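RickCE (Rickettsia bellii, PDB 5HAM) is a bacterial CE-clan effector protease that probably acts as a deubiquitinase, removing ubiquitin from conjugates through its catalytic domain. Local coordinates at residues A[27-39]-A[113-125]. Numbering follows the deposited sequence.
Sequences FSVQPAITFRNTA and QQQINEDILNRAT
The amide of N117 serves both backbone polar groups of T34: OD1 accepts from T34 N at 3.1 Å, and ND2 donates to T34 O at 2.8 Å. The second bond is nearly straight (172°) and lies in the amide plane, though ND2 stands above the carbonyl plane of T34 instead of on a lone pair. T34 N comes to OD1 from a tilt, toward the face where I33 CG2 sits 3.7 Å from CG of N117, while the F35 ring meets ND2 obliquely. One helical turn earlier Q113 reaches across, its chain extended with CG anti to the backbone N (chi1 179°). Its NE2 donates to T34 OG1 at 2.8 Å and more weakly to T34 O, and its OE1 nears R36 CD at the edge of the guanidinium. A water bridges T34 OG1 and N117 OD1.

Toward the C-terminal end of 113-125 van der Waals contact takes over. I120 pushes CG2 against Q30 CB (3.8 Å) and I33 CG1, and its CG1 meets P31 CG. The Q30 chain, bent at chi2 (-60°), lays CG on A124 CB, 3.9 Å away, and brings its amide beside the aliphatic part of R123.

Helix 96-130 thus packs along the edge strand 27-34, whose backbone also pairs with strand 135-141. Where the strand is broken at 30-32, I120 covers the backbone. At T34, N117 bonds N and O much as a neighbouring strand might, which sets the rotation of its amide; Q113 adds the bond to OG1 and a second, weak one to O.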
loop_
_atom_site.group_PDB
_atom_site.type_symbol
_atom_site.label_atom_id
_atom_site.label_comp_id
_atom_site.label_asym_id
_atom_site.label_seq_id
_atom_site.Cartn_x
_atom_site.Cartn_y
_atom_site.Cartn_z
ATOM N N PHE A 27 -9.254 14.057 -14.490
ATOM C CA PHE A 27 -8.428 13.186 -13.663
ATOM C C PHE A 27 -9.202 11.949 -13.248
ATOM O O PHE A 27 -10.354 12.042 -12.860
ATOM C CB PHE A 27 -7.978 13.931 -12.403
ATOM C CG PHE A 27 -7.222 15.201 -12.682
ATOM C CD1 PHE A 27 -6.036 15.173 -13.396
ATOM C CD2 PHE A 27 -7.696 16.420 -12.217
ATOM C CE1 PHE A 27 -5.336 16.347 -13.644
ATOM C CE2 PHE A 27 -7.005 17.595 -12.454
ATOM C CZ PHE A 27 -5.819 17.562 -13.176
ATOM N N SER A 28 -8.571 10.789 -13.328
ATOM C CA SER A 28 -9.187 9.578 -12.788
ATOM C C SER A 28 -8.460 9.103 -11.547
ATOM O O SER A 28 -7.242 8.947 -11.540
ATOM C CB SER A 28 -9.241 8.456 -13.825
ATOM O OG SER A 28 -7.962 8.194 -14.354
ATOM N N VAL A 29 -9.226 8.885 -10.494
ATOM C CA VAL A 29 -8.705 8.303 -9.281
ATOM C C VAL A 29 -8.890 6.794 -9.290
ATOM O O VAL A 29 -10.015 6.302 -9.325
ATOM C CB VAL A 29 -9.428 8.859 -8.054
ATOM C CG1 VAL A 29 -8.898 8.177 -6.798
ATOM C CG2 VAL A 29 -9.244 10.354 -7.995
ATOM N N GLN A 30 -7.780 6.062 -9.240
ATOM C CA GLN A 30 -7.825 4.605 -9.285
ATOM C C GLN A 30 -7.985 4.017 -7.894
ATOM O O GLN A 30 -7.686 4.673 -6.901
ATOM C CB GLN A 30 -6.544 4.063 -9.930
ATOM C CG GLN A 30 -6.397 4.452 -11.383
ATOM C CD GLN A 30 -7.552 3.934 -12.216
ATOM O OE1 GLN A 30 -7.972 2.793 -12.061
ATOM N NE2 GLN A 30 -8.083 4.778 -13.088
ATOM N N PRO A 31 -8.470 2.774 -7.812
ATOM C CA PRO A 31 -8.406 2.049 -6.540
ATOM C C PRO A 31 -6.953 1.758 -6.177
ATOM O O PRO A 31 -6.100 1.749 -7.057
ATOM C CB PRO A 31 -9.169 0.755 -6.833
ATOM C CG PRO A 31 -9.245 0.660 -8.313
ATOM C CD PRO A 31 -9.251 2.051 -8.828
ATOM N N ALA A 32 -6.671 1.543 -4.898
ATOM C CA ALA A 32 -5.294 1.345 -4.458
ATOM C C ALA A 32 -4.630 0.107 -5.018
ATOM O O ALA A 32 -5.223 -0.967 -5.066
ATOM C CB ALA A 32 -5.212 1.321 -2.929
ATOM N N ILE A 33 -3.383 0.271 -5.436
ATOM C CA ILE A 33 -2.495 -0.854 -5.612
ATOM C C ILE A 33 -1.934 -1.200 -4.240
ATOM O O ILE A 33 -1.480 -0.322 -3.513
ATOM C CB ILE A 33 -1.361 -0.504 -6.552
ATOM C CG1 ILE A 33 -1.845 -0.595 -8.007
ATOM C CG2 ILE A 33 -0.149 -1.424 -6.311
ATOM C CD1 ILE A 33 -0.849 -0.005 -9.003
ATOM N N THR A 34 -1.995 -2.471 -3.871
ATOM C CA THR A 34 -1.541 -2.895 -2.548
ATOM C C THR A 34 -0.516 -4.021 -2.630
ATOM O O THR A 34 -0.668 -4.985 -3.383
ATOM C CB THR A 34 -2.721 -3.337 -1.639
ATOM O OG1 THR A 34 -3.327 -4.511 -2.175
ATOM C CG2 THR A 34 -3.789 -2.252 -1.571
ATOM N N PHE A 35 0.546 -3.886 -1.857
ATOM C CA PHE A 35 1.548 -4.925 -1.785
ATOM C C PHE A 35 1.563 -5.495 -0.388
ATOM O O PHE A 35 1.364 -4.771 0.602
ATOM C CB PHE A 35 2.932 -4.358 -2.053
ATOM C CG PHE A 35 3.123 -3.818 -3.434
ATOM C CD1 PHE A 35 3.261 -4.677 -4.513
ATOM C CD2 PHE A 35 3.215 -2.454 -3.650
ATOM C CE1 PHE A 35 3.460 -4.187 -5.783
ATOM C CE2 PHE A 35 3.413 -1.962 -4.921
ATOM C CZ PHE A 35 3.531 -2.830 -5.991
ATOM N N ARG A 36 1.820 -6.792 -0.297
ATOM C CA ARG A 36 2.125 -7.379 0.983
ATOM C C ARG A 36 3.533 -6.907 1.327
ATOM O O ARG A 36 4.305 -6.553 0.431
ATOM C CB ARG A 36 2.041 -8.893 0.885
ATOM C CG ARG A 36 0.611 -9.409 0.637
ATOM C CD ARG A 36 0.609 -10.576 -0.355
ATOM N NE ARG A 36 1.850 -11.327 -0.227
ATOM C CZ ARG A 36 2.662 -11.647 -1.226
ATOM N NH1 ARG A 36 3.766 -12.310 -0.942
ATOM N NH2 ARG A 36 2.384 -11.318 -2.488
ATOM N N ASN A 37 3.852 -6.858 2.617
ATOM C CA ASN A 37 5.208 -6.526 3.061
ATOM C C ASN A 37 6.016 -7.765 3.452
ATOM O O ASN A 37 7.236 -7.712 3.556
ATOM C CB ASN A 37 5.200 -5.494 4.199
ATOM C CG ASN A 37 4.000 -5.638 5.120
ATOM O OD1 ASN A 37 3.251 -6.614 5.048
ATOM N ND2 ASN A 37 3.812 -4.655 5.999
ATOM N N THR A 38 5.326 -8.880 3.662
ATOM C CA THR A 38 5.999 -10.152 3.894
ATOM C C THR A 38 6.093 -10.980 2.624
ATOM O O THR A 38 5.167 -11.044 1.835
ATOM C CB THR A 38 5.308 -10.988 4.985
ATOM O OG1 THR A 38 3.922 -11.163 4.664
ATOM C CG2 THR A 38 5.433 -10.299 6.319
ATOM N N ALA A 39 7.232 -11.621 2.430
ATOM C CA ALA A 39 7.387 -12.508 1.297
ATOM C C ALA A 39 6.839 -13.893 1.642
ATOM O O ALA A 39 6.934 -14.341 2.779
ATOM C CB ALA A 39 8.835 -12.589 0.906
ATOM N N GLN A 113 -4.512 -10.516 -5.980
ATOM C CA GLN A 113 -3.817 -9.264 -5.676
ATOM C C GLN A 113 -2.830 -8.791 -6.764
ATOM O O GLN A 113 -2.853 -7.610 -7.167
ATOM C CB GLN A 113 -3.123 -9.358 -4.313
ATOM C CG GLN A 113 -2.355 -8.105 -3.914
ATOM C CD GLN A 113 -1.930 -8.128 -2.447
ATOM O OE1 GLN A 113 -1.624 -9.181 -1.899
ATOM N NE2 GLN A 113 -1.943 -6.967 -1.803
ATOM N N GLN A 114 -1.980 -9.691 -7.259
ATOM C CA GLN A 114 -1.036 -9.271 -8.286
ATOM C C GLN A 114 -1.713 -9.026 -9.636
ATOM O O GLN A 114 -1.351 -8.098 -10.352
ATOM C CB GLN A 114 0.216 -10.166 -8.364
ATOM C CG GLN A 114 0.145 -11.375 -9.263
ATOM C CD GLN A 114 1.287 -12.376 -9.004
ATOM O OE1 GLN A 114 2.325 -12.030 -8.424
ATOM N NE2 GLN A 114 1.084 -13.629 -9.426
ATOM N N GLN A 115 -2.737 -9.803 -9.963
ATOM C CA GLN A 115 -3.497 -9.513 -11.188
ATOM C C GLN A 115 -4.320 -8.217 -11.106
ATOM O O GLN A 115 -4.446 -7.493 -12.100
ATOM C CB GLN A 115 -4.386 -10.686 -11.595
ATOM C CG GLN A 115 -5.095 -10.469 -12.935
ATOM C CD GLN A 115 -4.145 -10.081 -14.075
ATOM O OE1 GLN A 115 -4.236 -8.980 -14.630
ATOM N NE2 GLN A 115 -3.245 -10.994 -14.440
ATOM N N ILE A 116 -4.865 -7.927 -9.924
ATOM C CA ILE A 116 -5.661 -6.717 -9.723
ATOM C C ILE A 116 -4.728 -5.513 -9.767
ATOM O O ILE A 116 -5.060 -4.493 -10.382
ATOM C CB ILE A 116 -6.529 -6.769 -8.406
ATOM C CG1 ILE A 116 -7.726 -7.707 -8.582
ATOM C CG2 ILE A 116 -7.085 -5.404 -8.046
ATOM C CD1 ILE A 116 -8.249 -8.304 -7.270
ATOM N N ASN A 117 -3.546 -5.648 -9.156
ATOM C CA ASN A 117 -2.539 -4.583 -9.216
ATOM C C ASN A 117 -2.157 -4.257 -10.654
ATOM O O ASN A 117 -2.106 -3.098 -11.034
ATOM C CB ASN A 117 -1.278 -4.921 -8.410
ATOM C CG ASN A 117 -1.488 -4.802 -6.899
ATOM O OD1 ASN A 117 -2.443 -4.190 -6.437
ATOM N ND2 ASN A 117 -0.573 -5.371 -6.130
ATOM N N GLU A 118 -1.899 -5.274 -11.465
ATOM C CA GLU A 118 -1.667 -5.029 -12.889
ATOM C C GLU A 118 -2.862 -4.366 -13.593
ATOM O O GLU A 118 -2.687 -3.456 -14.400
ATOM C CB GLU A 118 -1.296 -6.316 -13.617
ATOM C CG GLU A 118 0.058 -6.849 -13.264
ATOM C CD GLU A 118 0.327 -8.174 -13.927
ATOM O OE1 GLU A 118 -0.590 -8.690 -14.592
ATOM O OE2 GLU A 118 1.446 -8.704 -13.780
ATOM N N ASP A 119 -4.074 -4.821 -13.292
ATOM C CA ASP A 119 -5.255 -4.237 -13.923
ATOM C C ASP A 119 -5.431 -2.752 -13.609
ATOM O O ASP A 119 -5.847 -1.973 -14.465
ATOM C CB ASP A 119 -6.509 -5.043 -13.593
ATOM C CG ASP A 119 -6.465 -6.440 -14.188
ATOM O OD1 ASP A 119 -5.794 -6.628 -15.231
ATOM O OD2 ASP A 119 -7.092 -7.352 -13.620
ATOM N N ILE A 120 -5.077 -2.349 -12.397
ATOM C CA ILE A 120 -5.172 -0.946 -12.018
ATOM C C ILE A 120 -4.163 -0.100 -12.788
ATOM O O ILE A 120 -4.493 0.962 -13.307
ATOM C CB ILE A 120 -4.991 -0.792 -10.514
ATOM C CG1 ILE A 120 -6.167 -1.461 -9.786
ATOM C CG2 ILE A 120 -4.871 0.669 -10.142
ATOM C CD1 ILE A 120 -5.852 -1.888 -8.362
ATOM N N LEU A 121 -2.936 -0.587 -12.891
ATOM C CA LEU A 121 -1.944 0.092 -13.699
ATOM C C LEU A 121 -2.377 0.196 -15.154
ATOM O O LEU A 121 -2.221 1.242 -15.788
ATOM C CB LEU A 121 -0.629 -0.657 -13.633
ATOM C CG LEU A 121 0.536 0.119 -13.039
ATOM C CD1 LEU A 121 1.837 -0.665 -13.262
ATOM C CD2 LEU A 121 0.583 1.534 -13.640
ATOM N N ASN A 122 -2.912 -0.894 -15.694
ATOM C CA ASN A 122 -3.407 -0.868 -17.070
ATOM C C ASN A 122 -4.616 0.047 -17.295
ATOM O O ASN A 122 -4.678 0.753 -18.302
ATOM C CB ASN A 122 -3.707 -2.276 -17.576
ATOM C CG ASN A 122 -2.484 -2.947 -18.163
ATOM O OD1 ASN A 122 -1.658 -2.291 -18.805
ATOM N ND2 ASN A 122 -2.350 -4.256 -17.935
ATOM N N ARG A 123 -5.569 0.024 -16.365
ATOM C CA ARG A 123 -6.733 0.897 -16.443
ATOM C C ARG A 123 -6.289 2.363 -16.399
ATOM O O ARG A 123 -6.776 3.188 -17.163
ATOM C CB ARG A 123 -7.722 0.594 -15.315
ATOM C CG ARG A 123 -8.975 1.467 -15.334
ATOM C CD ARG A 123 -9.679 1.398 -16.699
ATOM N NE ARG A 123 -10.860 2.255 -16.790
ATOM C CZ ARG A 123 -11.535 2.474 -17.914
ATOM N NH1 ARG A 123 -11.141 1.902 -19.045
ATOM N NH2 ARG A 123 -12.599 3.266 -17.917
ATOM N N ALA A 124 -5.341 2.667 -15.522
ATOM C CA ALA A 124 -4.820 4.018 -15.395
ATOM C C ALA A 124 -4.217 4.455 -16.717
ATOM O O ALA A 124 -4.439 5.581 -17.180
ATOM C CB ALA A 124 -3.785 4.100 -14.262
ATOM N N THR A 125 -3.489 3.536 -17.339
ATOM C CA THR A 125 -2.868 3.779 -18.629
ATOM C C THR A 125 -3.909 3.949 -19.735
ATOM O O THR A 125 -3.748 4.769 -20.647
ATOM C CB THR A 125 -1.901 2.631 -18.989
ATOM O OG1 THR A 125 -0.860 2.556 -17.998
ATOM C CG2 THR A 125 -1.278 2.854 -20.358
HETATM O O HOH W 1 -4.517 -4.917 -4.876
#